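Local coordinates for ferritin (Pseudo-nitzschia multiseries, PDB 4IWK), which probably takes up ferrous iron, oxidises it with dioxygen at a ferroxidase centre and stores it as ferric hydroxide inside a 24-subunit shell, at residues A[12-16]-A[97-102]; A[55-59]-A[120-124]; A[59-65]-A[114-118]; A[88-92]-A[135-139]. One frame throughout, in Å; residues are numbered along the deposited sequence. Where two conformers were deposited one is given.

Interaction 1 (A[12-16]-A[97-102]); sequences QVTQE and ANTRSL. With FE (Fe (III) ion), chain G.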
loop_
_atom_site.group_PDB
_atom_site.type_symbol
_atom_site.label_atom_id
_atom_site.label_comp_id
_atom_site.label_asym_id
_atom_site.label_seq_id
_atom_site.Cartn_x
_atom_site.Cartn_y
_atom_site.Cartn_z
ATOM N N GLN A 12 24.146 49.756 2.389
ATOM C CA GLN A 12 23.017 48.936 2.862
ATOM C C GLN A 12 23.604 47.551 3.251
ATOM O O GLN A 12 23.153 46.933 4.269
ATOM C CB GLN A 12 21.883 48.730 1.812
ATOM C CG GLN A 12 20.670 48.029 2.416
ATOM C CD GLN A 12 20.031 48.874 3.532
ATOM O OE1 GLN A 12 20.086 50.111 3.463
ATOM N NE2 GLN A 12 19.471 48.255 4.540
ATOM N N VAL A 13 24.533 47.039 2.456
ATOM C CA VAL A 13 25.153 45.755 2.793
ATOM C C VAL A 13 25.834 45.894 4.132
ATOM O O VAL A 13 25.683 45.030 5.013
ATOM C CB VAL A 13 26.221 45.324 1.754
ATOM C CG1 VAL A 13 26.972 44.077 2.223
ATOM C CG2 VAL A 13 25.563 45.072 0.379
ATOM N N THR A 14 26.603 46.977 4.297
ATOM C CA THR A 14 27.221 47.196 5.610
ATOM C C THR A 14 26.215 47.254 6.771
ATOM O O THR A 14 26.456 46.655 7.834
ATOM C CB THR A 14 28.020 48.507 5.616
ATOM O OG1 THR A 14 28.912 48.435 4.530
ATOM C CG2 THR A 14 28.849 48.640 6.964
ATOM N N GLN A 15 25.049 47.908 6.552
ATOM C CA GLN A 15 24.093 48.065 7.634
ATOM C C GLN A 15 23.487 46.662 7.984
ATOM O O GLN A 15 23.248 46.378 9.190
ATOM C CB GLN A 15 23.011 49.033 7.144
ATOM C CG GLN A 15 21.854 49.204 8.185
ATOM C CD GLN A 15 22.351 49.758 9.534
ATOM O OE1 GLN A 15 23.345 50.508 9.578
ATOM N NE2 GLN A 15 21.731 49.336 10.640
ATOM N N GLU A 16 23.251 45.817 6.948
ATOM C CA GLU A 16 22.618 44.490 7.258
ATOM C C GLU A 16 23.659 43.671 8.028
ATOM O O GLU A 16 23.272 43.008 9.034
ATOM C CB GLU A 16 22.287 43.715 5.972
ATOM C CG GLU A 16 21.165 44.455 5.148
ATOM C CD GLU A 16 19.836 44.672 5.798
ATOM O OE1 GLU A 16 19.556 43.948 6.754
ATOM O OE2 GLU A 16 19.069 45.529 5.292
ATOM N N ALA A 97 16.869 51.821 12.420
ATOM C CA ALA A 97 17.982 52.142 11.549
ATOM C C ALA A 97 18.043 51.424 10.231
ATOM O O ALA A 97 18.462 52.018 9.204
ATOM C CB ALA A 97 19.341 51.989 12.286
ATOM N N ASN A 98 17.776 50.134 10.267
ATOM C CA ASN A 98 17.761 49.347 9.065
ATOM C C ASN A 98 16.680 49.954 8.118
ATOM O O ASN A 98 16.902 50.017 6.910
ATOM C CB ASN A 98 17.370 47.922 9.393
ATOM C CG ASN A 98 18.497 47.102 9.999
ATOM O OD1 ASN A 98 19.659 47.547 10.064
ATOM N ND2 ASN A 98 18.182 45.819 10.307
ATOM N N THR A 99 15.539 50.311 8.658
ATOM C CA THR A 99 14.403 50.842 7.830
ATOM C C THR A 99 14.856 52.170 7.297
ATOM O O THR A 99 14.602 52.407 6.113
ATOM C CB THR A 99 13.172 51.022 8.687
ATOM O OG1 THR A 99 12.755 49.747 9.164
ATOM C CG2 THR A 99 11.980 51.672 7.873
ATOM N N ARG A 100 15.479 53.044 8.107
ATOM C CA ARG A 100 15.925 54.344 7.572
ATOM C C ARG A 100 16.923 54.197 6.455
ATOM O O ARG A 100 16.841 54.905 5.474
ATOM C CB ARG A 100 16.505 55.257 8.649
ATOM C CG ARG A 100 15.438 55.931 9.514
ATOM C CD ARG A 100 16.060 56.966 10.523
ATOM N NE ARG A 100 17.459 56.607 10.849
ATOM C CZ ARG A 100 17.895 55.906 11.915
ATOM N NH1 ARG A 100 17.076 55.497 12.883
ATOM N NH2 ARG A 100 19.201 55.597 11.986
ATOM N N SER A 101 17.829 53.238 6.558
ATOM C CA SER A 101 18.848 53.030 5.578
ATOM C C SER A 101 18.154 52.617 4.234
ATOM O O SER A 101 18.541 53.048 3.096
ATOM C CB SER A 101 19.746 51.915 6.133
ATOM O OG SER A 101 20.772 51.748 5.234
ATOM N N LEU A 102 17.143 51.771 4.362
ATOM C CA LEU A 102 16.412 51.279 3.202
ATOM C C LEU A 102 15.632 52.412 2.560
ATOM O O LEU A 102 15.503 52.437 1.316
ATOM C CB LEU A 102 15.405 50.130 3.572
ATOM C CG LEU A 102 16.130 48.798 3.776
ATOM C CD1 LEU A 102 15.201 47.780 4.488
ATOM C CD2 LEU A 102 16.653 48.215 2.435
HETATM FE FE FE G . 17.793 43.614 7.654
HETATM O O HOH W 1 16.891 45.069 6.498
HETATM O O HOH W 2 16.111 43.701 8.936
#

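Interaction 2 (A[55-59]-A[120-124]); sequences GFVDF and FLNPF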
loop_
_atom_site.group_PDB
_atom_site.type_symbol
_atom_site.label_atom_id
_atom_site.label_comp_id
_atom_site.label_asym_id
_atom_site.label_seq_id
_atom_site.Cartn_x
_atom_site.Cartn_y
_atom_site.Cartn_z
ATOM N N GLY A 55 21.537 39.037 0.016
ATOM C CA GLY A 55 20.537 39.313 -1.037
ATOM C C GLY A 55 20.937 40.588 -1.760
ATOM O O GLY A 55 20.868 40.691 -3.018
ATOM N N PHE A 56 21.342 41.608 -0.999
ATOM C CA PHE A 56 21.803 42.907 -1.614
ATOM C C PHE A 56 23.093 42.672 -2.439
ATOM O O PHE A 56 23.216 43.188 -3.553
ATOM C CB PHE A 56 22.043 44.008 -0.561
ATOM C CG PHE A 56 20.770 44.727 -0.176
ATOM C CD1 PHE A 56 19.819 44.149 0.623
ATOM C CD2 PHE A 56 20.482 45.938 -0.823
ATOM C CE1 PHE A 56 18.578 44.803 0.878
ATOM C CE2 PHE A 56 19.283 46.560 -0.591
ATOM C CZ PHE A 56 18.326 46.025 0.255
ATOM N N VAL A 57 24.052 41.857 -1.959
ATOM C CA VAL A 57 25.308 41.642 -2.720
ATOM C C VAL A 57 24.958 40.919 -4.023
ATOM O O VAL A 57 25.490 41.343 -5.095
ATOM C CB VAL A 57 26.252 40.713 -1.918
ATOM C CG1 VAL A 57 27.400 40.239 -2.847
ATOM C CG2 VAL A 57 26.788 41.509 -0.726
ATOM N N ASP A 58 24.064 39.920 -3.973
ATOM C CA ASP A 58 23.713 39.123 -5.208
ATOM C C ASP A 58 23.064 40.084 -6.231
ATOM O O ASP A 58 23.462 40.081 -7.375
ATOM C CB ASP A 58 22.720 38.022 -4.812
ATOM C CG ASP A 58 22.391 37.125 -5.987
ATOM O OD1 ASP A 58 23.265 36.834 -6.816
ATOM O OD2 ASP A 58 21.232 36.813 -6.116
ATOM N N PHE A 59 22.114 40.936 -5.765
ATOM C CA PHE A 59 21.471 41.836 -6.770
ATOM C C PHE A 59 22.486 42.834 -7.282
ATOM O O PHE A 59 22.546 43.100 -8.517
ATOM C CB PHE A 59 20.307 42.614 -6.106
ATOM C CG PHE A 59 19.633 43.531 -7.041
ATOM C CD1 PHE A 59 18.621 43.049 -7.868
ATOM C CD2 PHE A 59 20.032 44.848 -7.089
ATOM C CE1 PHE A 59 17.987 43.922 -8.752
ATOM C CE2 PHE A 59 19.385 45.762 -7.973
ATOM C CZ PHE A 59 18.351 45.252 -8.809
ATOM N N PHE A 120 13.259 45.967 -6.518
ATOM C CA PHE A 120 13.954 45.047 -5.630
ATOM C C PHE A 120 13.713 45.343 -4.145
ATOM O O PHE A 120 13.681 44.443 -3.355
ATOM C CB PHE A 120 15.476 45.165 -5.981
ATOM C CG PHE A 120 16.374 44.342 -5.053
ATOM C CD1 PHE A 120 16.405 42.970 -5.162
ATOM C CD2 PHE A 120 17.125 44.989 -4.084
ATOM C CE1 PHE A 120 17.229 42.169 -4.295
ATOM C CE2 PHE A 120 17.930 44.197 -3.197
ATOM C CZ PHE A 120 17.961 42.810 -3.315
ATOM N N LEU A 121 13.651 46.644 -3.808
ATOM C CA LEU A 121 13.525 47.054 -2.409
ATOM C C LEU A 121 12.134 46.769 -1.840
ATOM O O LEU A 121 11.976 46.615 -0.607
ATOM C CB LEU A 121 13.846 48.545 -2.232
ATOM C CG LEU A 121 15.252 48.997 -2.639
ATOM C CD1 LEU A 121 15.395 50.479 -2.445
ATOM C CD2 LEU A 121 16.216 48.250 -1.667
ATOM N N ASN A 122 11.108 46.685 -2.683
ATOM C CA ASN A 122 9.752 46.578 -2.116
ATOM C C ASN A 122 9.512 45.518 -1.071
ATOM O O ASN A 122 8.959 45.815 0.016
ATOM C CB ASN A 122 8.727 46.523 -3.304
ATOM C CG ASN A 122 8.506 47.841 -3.913
ATOM O OD1 ASN A 122 8.061 47.868 -5.101
ATOM N ND2 ASN A 122 8.862 48.885 -3.307
ATOM N N PRO A 123 9.969 44.283 -1.249
ATOM C CA PRO A 123 9.716 43.288 -0.186
ATOM C C PRO A 123 10.504 43.581 1.052
ATOM O O PRO A 123 10.046 43.196 2.145
ATOM C CB PRO A 123 10.228 41.953 -0.790
ATOM C CG PRO A 123 10.504 42.246 -2.249
ATOM C CD PRO A 123 10.341 43.700 -2.564
ATOM N N PHE A 124 11.618 44.283 0.932
ATOM C CA PHE A 124 12.334 44.692 2.158
ATOM C C PHE A 124 11.591 45.799 2.880
ATOM O O PHE A 124 11.569 45.844 4.142
ATOM C CB PHE A 124 13.760 45.226 1.793
ATOM C CG PHE A 124 14.677 44.095 1.225
ATOM C CD1 PHE A 124 15.369 43.263 2.123
ATOM C CD2 PHE A 124 14.743 43.815 -0.122
ATOM C CE1 PHE A 124 16.143 42.191 1.618
ATOM C CE2 PHE A 124 15.527 42.799 -0.649
ATOM C CZ PHE A 124 16.217 41.970 0.226
#

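Interaction 3 (A[59-65]-A[114-118]); sequences FANKRNI and DFAVM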
loop_
_atom_site.group_PDB
_atom_site.type_symbol
_atom_site.label_atom_id
_atom_site.label_comp_id
_atom_site.label_asym_id
_atom_site.label_seq_id
_atom_site.Cartn_x
_atom_site.Cartn_y
_atom_site.Cartn_z
ATOM N N PHE A 59 22.114 40.936 -5.765
ATOM C CA PHE A 59 21.471 41.836 -6.770
ATOM C C PHE A 59 22.486 42.834 -7.282
ATOM O O PHE A 59 22.546 43.100 -8.517
ATOM C CB PHE A 59 20.307 42.614 -6.106
ATOM C CG PHE A 59 19.633 43.531 -7.041
ATOM C CD1 PHE A 59 18.621 43.049 -7.868
ATOM C CD2 PHE A 59 20.032 44.848 -7.089
ATOM C CE1 PHE A 59 17.987 43.922 -8.752
ATOM C CE2 PHE A 59 19.385 45.762 -7.973
ATOM C CZ PHE A 59 18.351 45.252 -8.809
ATOM N N ALA A 60 23.358 43.352 -6.433
ATOM C CA ALA A 60 24.385 44.336 -6.900
ATOM C C ALA A 60 25.271 43.700 -7.942
ATOM O O ALA A 60 25.556 44.317 -9.001
ATOM C CB ALA A 60 25.238 44.896 -5.753
ATOM N N ASN A 61 25.693 42.435 -7.716
ATOM C CA ASN A 61 26.536 41.737 -8.703
ATOM C C ASN A 61 25.823 41.670 -10.046
ATOM O O ASN A 61 26.411 41.963 -11.096
ATOM C CB ASN A 61 26.894 40.268 -8.267
ATOM C CG ASN A 61 27.885 40.217 -7.035
ATOM O OD1 ASN A 61 28.531 41.222 -6.686
ATOM N ND2 ASN A 61 27.870 39.098 -6.322
ATOM N N LYS A 62 24.541 41.298 -10.011
ATOM C CA LYS A 62 23.758 41.102 -11.266
ATOM C C LYS A 62 23.571 42.445 -11.921
ATOM O O LYS A 62 23.587 42.471 -13.197
ATOM C CB LYS A 62 22.375 40.481 -10.935
ATOM C CG LYS A 62 22.530 39.009 -10.560
ATOM C CD LYS A 62 21.253 38.249 -10.316
ATOM C CE LYS A 62 20.378 38.842 -9.270
ATOM N NZ LYS A 62 19.221 37.864 -9.221
ATOM N N ARG A 63 23.420 43.546 -11.155
ATOM C CA ARG A 63 23.115 44.853 -11.747
ATOM C C ARG A 63 24.382 45.658 -12.031
ATOM O O ARG A 63 24.313 46.848 -12.250
ATOM C CB ARG A 63 22.097 45.594 -10.841
ATOM C CG ARG A 63 20.810 46.015 -11.671
ATOM C CD ARG A 63 21.126 46.997 -12.788
ATOM N NE ARG A 63 21.514 48.203 -12.117
ATOM C CZ ARG A 63 20.657 49.094 -11.638
ATOM N NH1 ARG A 63 19.398 48.910 -11.992
ATOM N NH2 ARG A 63 21.116 50.193 -10.925
ATOM N N ASN A 64 25.555 45.019 -11.879
ATOM C CA ASN A 64 26.820 45.752 -12.049
ATOM C C ASN A 64 26.979 46.916 -11.138
ATOM O O ASN A 64 27.586 47.942 -11.479
ATOM C CB ASN A 64 27.118 46.061 -13.570
ATOM C CG ASN A 64 26.918 44.853 -14.423
ATOM O OD1 ASN A 64 25.955 44.844 -15.249
ATOM N ND2 ASN A 64 27.628 43.772 -14.161
ATOM N N ILE A 65 26.555 46.759 -9.883
ATOM C CA ILE A 65 26.772 47.752 -8.856
ATOM C C ILE A 65 28.032 47.226 -8.101
ATOM O O ILE A 65 27.958 46.210 -7.452
ATOM C CB ILE A 65 25.546 47.875 -7.929
ATOM C CG1 ILE A 65 24.340 48.468 -8.732
ATOM C CG2 ILE A 65 25.871 48.766 -6.708
ATOM C CD1 ILE A 65 23.001 48.432 -7.959
ATOM N N ASP A 114 15.414 54.714 -10.974
ATOM C CA ASP A 114 15.950 53.377 -11.094
ATOM C C ASP A 114 14.842 52.410 -10.677
ATOM O O ASP A 114 14.708 52.001 -9.511
ATOM C CB ASP A 114 17.172 53.249 -10.192
ATOM C CG ASP A 114 17.985 52.008 -10.508
ATOM O OD1 ASP A 114 17.412 50.992 -10.831
ATOM O OD2 ASP A 114 19.233 52.104 -10.431
ATOM N N PHE A 115 13.999 52.102 -11.649
ATOM C CA PHE A 115 12.799 51.290 -11.402
ATOM C C PHE A 115 13.167 49.903 -10.891
ATOM O O PHE A 115 12.443 49.318 -10.089
ATOM C CB PHE A 115 11.931 51.220 -12.675
ATOM C CG PHE A 115 11.369 52.570 -13.036
ATOM C CD1 PHE A 115 10.323 53.147 -12.336
ATOM C CD2 PHE A 115 11.908 53.290 -14.120
ATOM C CE1 PHE A 115 9.874 54.451 -12.666
ATOM C CE2 PHE A 115 11.435 54.565 -14.475
ATOM C CZ PHE A 115 10.422 55.146 -13.732
ATOM N N ALA A 116 14.277 49.351 -11.431
ATOM C CA ALA A 116 14.631 47.998 -10.971
ATOM C C ALA A 116 15.056 48.009 -9.514
ATOM O O ALA A 116 14.674 47.081 -8.806
ATOM C CB ALA A 116 15.797 47.423 -11.850
ATOM N N VAL A 117 15.901 48.970 -9.090
ATOM C CA VAL A 117 16.284 49.028 -7.695
ATOM C C VAL A 117 15.011 49.262 -6.839
ATOM O O VAL A 117 14.830 48.550 -5.838
ATOM C CB VAL A 117 17.378 50.103 -7.395
ATOM C CG1 VAL A 117 17.517 50.255 -5.889
ATOM C CG2 VAL A 117 18.698 49.577 -8.021
ATOM N N MET A 118 14.098 50.136 -7.254
ATOM C CA MET A 118 12.931 50.328 -6.381
ATOM C C MET A 118 12.111 49.075 -6.270
ATOM O O MET A 118 11.549 48.782 -5.221
ATOM C CB MET A 118 12.005 51.434 -6.951
ATOM C CG MET A 118 12.718 52.775 -6.719
ATOM S SD MET A 118 11.643 54.189 -7.180
ATOM C CE MET A 118 11.859 54.055 -8.966
#

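Interaction 4 (A[88-92]-A[135-139]); sequences WQSIL and IGSIL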
loop_
_atom_site.group_PDB
_atom_site.type_symbol
_atom_site.label_atom_id
_atom_site.label_comp_id
_atom_site.label_asym_id
_atom_site.label_seq_id
_atom_site.Cartn_x
_atom_site.Cartn_y
_atom_site.Cartn_z
ATOM N N TRP A 88 16.278 44.629 24.234
ATOM C CA TRP A 88 15.197 44.770 23.242
ATOM C C TRP A 88 15.033 46.191 22.725
ATOM O O TRP A 88 14.737 46.414 21.592
ATOM C CB TRP A 88 13.909 44.251 23.859
ATOM C CG TRP A 88 13.903 42.710 23.929
ATOM C CD1 TRP A 88 14.113 41.950 25.018
ATOM C CD2 TRP A 88 13.708 41.810 22.821
ATOM N NE1 TRP A 88 13.991 40.602 24.682
ATOM C CE2 TRP A 88 13.806 40.512 23.328
ATOM C CE3 TRP A 88 13.439 42.007 21.433
ATOM C CZ2 TRP A 88 13.619 39.379 22.531
ATOM C CZ3 TRP A 88 13.282 40.869 20.625
ATOM C CH2 TRP A 88 13.375 39.578 21.198
ATOM N N GLN A 89 15.241 47.168 23.587
ATOM C CA GLN A 89 15.166 48.562 23.132
ATOM C C GLN A 89 16.270 48.892 22.111
ATOM O O GLN A 89 16.037 49.531 21.066
ATOM C CB GLN A 89 15.268 49.498 24.403
ATOM C CG GLN A 89 15.443 50.992 23.973
ATOM C CD GLN A 89 14.118 51.575 23.386
ATOM O OE1 GLN A 89 13.057 51.235 23.881
ATOM N NE2 GLN A 89 14.193 52.383 22.305
ATOM N N SER A 90 17.464 48.359 22.361
ATOM C CA SER A 90 18.521 48.518 21.334
ATOM C C SER A 90 18.177 47.799 20.020
ATOM O O SER A 90 18.523 48.334 18.938
ATOM C CB SER A 90 19.854 47.960 21.845
ATOM O OG SER A 90 20.370 48.820 22.895
ATOM N N ILE A 91 17.529 46.636 20.102
ATOM C CA ILE A 91 17.192 45.897 18.863
ATOM C C ILE A 91 16.083 46.704 18.143
ATOM O O ILE A 91 16.095 46.807 16.912
ATOM C CB ILE A 91 16.708 44.513 19.196
ATOM C CG1 ILE A 91 17.899 43.730 19.816
ATOM C CG2 ILE A 91 16.111 43.794 18.006
ATOM C CD1 ILE A 91 19.074 43.697 18.884
ATOM N N LEU A 92 15.145 47.282 18.870
ATOM C CA LEU A 92 14.127 48.147 18.172
ATOM C C LEU A 92 14.806 49.280 17.436
ATOM O O LEU A 92 14.544 49.519 16.235
ATOM C CB LEU A 92 13.157 48.702 19.230
ATOM C CG LEU A 92 12.123 49.659 18.515
ATOM C CD1 LEU A 92 11.235 48.934 17.534
ATOM C CD2 LEU A 92 11.315 50.307 19.641
ATOM N N ILE A 135 9.127 43.471 16.948
ATOM C CA ILE A 135 10.060 43.907 18.023
ATOM C C ILE A 135 9.376 44.839 18.981
ATOM O O ILE A 135 9.525 44.695 20.192
ATOM C CB ILE A 135 11.313 44.575 17.443
ATOM C CG1 ILE A 135 12.088 43.480 16.753
ATOM C CG2 ILE A 135 12.186 45.241 18.566
ATOM C CD1 ILE A 135 12.928 43.881 15.574
ATOM N N GLY A 136 8.565 45.773 18.465
ATOM C CA GLY A 136 7.897 46.720 19.338
ATOM C C GLY A 136 6.948 45.922 20.231
ATOM O O GLY A 136 6.807 46.261 21.414
ATOM N N SER A 137 6.295 44.873 19.726
ATOM C CA SER A 137 5.338 44.130 20.552
ATOM C C SER A 137 6.084 43.300 21.619
ATOM O O SER A 137 5.658 43.231 22.765
ATOM C CB SER A 137 4.527 43.170 19.650
ATOM O OG SER A 137 3.774 42.270 20.422
ATOM N N ILE A 138 7.206 42.694 21.253
ATOM C CA ILE A 138 7.979 41.972 22.276
ATOM C C ILE A 138 8.490 42.919 23.377
ATOM O O ILE A 138 8.391 42.577 24.614
ATOM C CB ILE A 138 9.197 41.202 21.596
ATOM C CG1 ILE A 138 8.664 40.090 20.717
ATOM C CG2 ILE A 138 10.118 40.677 22.740
ATOM C CD1 ILE A 138 9.706 39.470 19.733
ATOM N N LEU A 139 9.034 44.070 22.960
ATOM C CA LEU A 139 9.512 45.105 23.898
ATOM C C LEU A 139 8.333 45.441 24.858
ATOM O O LEU A 139 8.511 45.565 26.074
ATOM C CB LEU A 139 10.015 46.334 23.172
ATOM C CG LEU A 139 10.421 47.479 24.062
ATOM C CD1 LEU A 139 11.585 46.977 24.949
ATOM C CD2 LEU A 139 10.918 48.659 23.146
#

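Interaction 1 (A[12-16]-A[97-102])
Gln12 reaches across to Ser101 and Leu102 with both ends of its amide in use: Ser101 OG donates to Gln12 OE1 at 2.5 Å, while Gln12 NE2 donates to Glu16 OE2 at 2.9 Å, one turn along its own helix. A glutamine suits this place because a single group can accept from a serine and give to a carboxylate. Beneath it the side chain of Leu102 comes within 3.5 Å, Leu102 CG to Gln12 NE2, and makes the apolar floor. One turn on, Gln15 plays the opposite role across the interface: its NE2 donates to Asn98 OD1 at 2.8 Å, nearly in line; short Ser101 leaves room for the Gln15 methylenes, with Gln15 CG 4.0 Å from Ser101 CB. The two segments run antiparallel, their axes 10.1 Å apart and at 170°, and the nearest CA pairs are Gln12 with Ser101 and Gln15 with Asn98.

The polar layer leads to the ferroxidase centre of this ferritin. Glu16 OE1 binds the ferric ion at 2.0 Å, and Glu16 OE2 accepts from an iron-bound water at 2.5 Å; Glu49 and His52 bind the same ion. Asn98 ND2 makes a weak 3.3 Å bond to the second iron-bound water. Within the four-helix bundle, helices 3-32 and 84-111 meet here, Phe56 of helix 36-62 packs under Gln12 and Leu102, and helix 115-145 touches Leu102 and Asn98.

Interaction 2 (A[55-59]-A[120-124])
An aromatic cluster joins helices 36-62 and 115-145 of the ferritin four-helix bundle, toward the end where the first of these stops and the second starts. The segments run antiparallel, 174° between directions, but their axes stay 12.2 Å apart, a gap that large flat rings can fill. Phe120 is the centre. It makes an offset stack with Phe59, centroids 4.2 Å apart and planes at 18°, and turns its edge to the face of Phe56 in a T-shaped pair, centroids 5.2 Å apart. Phe56 in turn directs its edge to the face of Phe124, with planes at 56°. Phe120 CZ also lies 3.6 Å from the carbonyl oxygen Gly55 O. On the interior side Phe56 also meets Phe9 and Leu105, while Leu126 of a neighbouring subunit packs on Phe59 and Phe120. Leu121 fits its compact branched end against the rim of Phe56, with Leu121 CD2 3.6 Å from Phe56 CZ.

Interaction 3 (A[59-65]-A[114-118])
Charge pairing comes first. Arg63 and Asp114 form a two-pronged salt bridge, with Arg63 NH2 donating to Asp114 OD2 at 2.7 Å and Arg63 NH1 to Asp114 OD1 at 3.1 Å, both nearly straight. The carboxylate lies near the plane of the guanidinium, the arrangement in which two parallel N-H groups meet two oxygens. Arginine suits the place because its long chain can span the gap between the segments. Beside the bridge, small Ala116 packs by van der Waals contact, its CB 3.9 Å from Arg63 NH1.

Helix ends supply the second kind of interaction. Asp114 is the N-cap of helix 115-145, its OD1 accepting from Val117 N at 3.1 Å, so one carboxylate serves both cap and bridge. Across from it, helix 36-62 closes in a Schellman motif: Asn64, with positive phi, follows Arg63, and Ile65 N reaches Ala60 O at 2.8 Å.

Apolar contact completes the join. Val117 CG2 meets the edge of the Phe59 ring, 3.9 Å from Phe59 CE2, and lies 4.5 Å from Ile65 CD1.

The contact thus ties the end of helix 36-62 to the start of helix 115-145; Leu6 and Phe9 of helix 3-32 pack on Ile65, Ala109 of helix 84-111 on Val117, and Val129 of a neighbouring subunit on Arg63.

Interaction 4 (A[88-92]-A[135-139])
Branched aliphatic side chains interlock here between helices 84-111 and 115-145 of the four-helix bundle, where segments 88-92 and 135-139 run antiparallel, their axes 9.5 Å apart at 162°. Ile135 is one bump. Its CG2 sits in the hollow between Trp88, Ile91 and Leu92, 3.5 Å from Leu92 CA, while its CD1 lies 4.0 Å from Ile91 CG2. In return, Leu92 CD1 lies over the backbone at Gly136, 4.2 Å from Gly136 N, and Leu92 CD2 rests 3.9 Å from Leu139 CD2. Leu139 fills the next hollow, between Trp88, Gln89 and Leu92; Gln89 lies at its border, its amide nitrogen hydrogen-bonded to Glu93. The broad indole of Trp88 offers a flat wall to Ile138, with Met38 and Met42 of helix 36-62 also touching the Trp88 side chain. Beta-branched isoleucine suits such a wall, for it carries a methyl close to the backbone: Ile138 CG2 stands 3.5 Å from the centroid of the six-membered ring of Trp88, almost exactly on its normal, a CH-pi contact.

The four contacts sample successive levels of one bundle. Interactions 2 and 3, with centres 8 Å apart, share Phe59, which stacks on Phe120 in one and meets Val117 in the other; both touch the same neighbouring subunit. Interaction 1 lies 11 Å from interaction 2, centre to centre, and joins it through Phe56: Leu102 CD2 is 3.5 Å from Phe56 CZ, so the aromatic cluster touches the polar layer directly. Interaction 4 lies on the opposite side of the chain's centre from interactions 2 and 3, about 17 Å from interaction 1 and 32 Å from interaction 3 between centres. The iron centre is flanked by three of them: Glu16 binds it, whereas the side chains of Phe124 and Ile135 each come within about 6 Å of an iron.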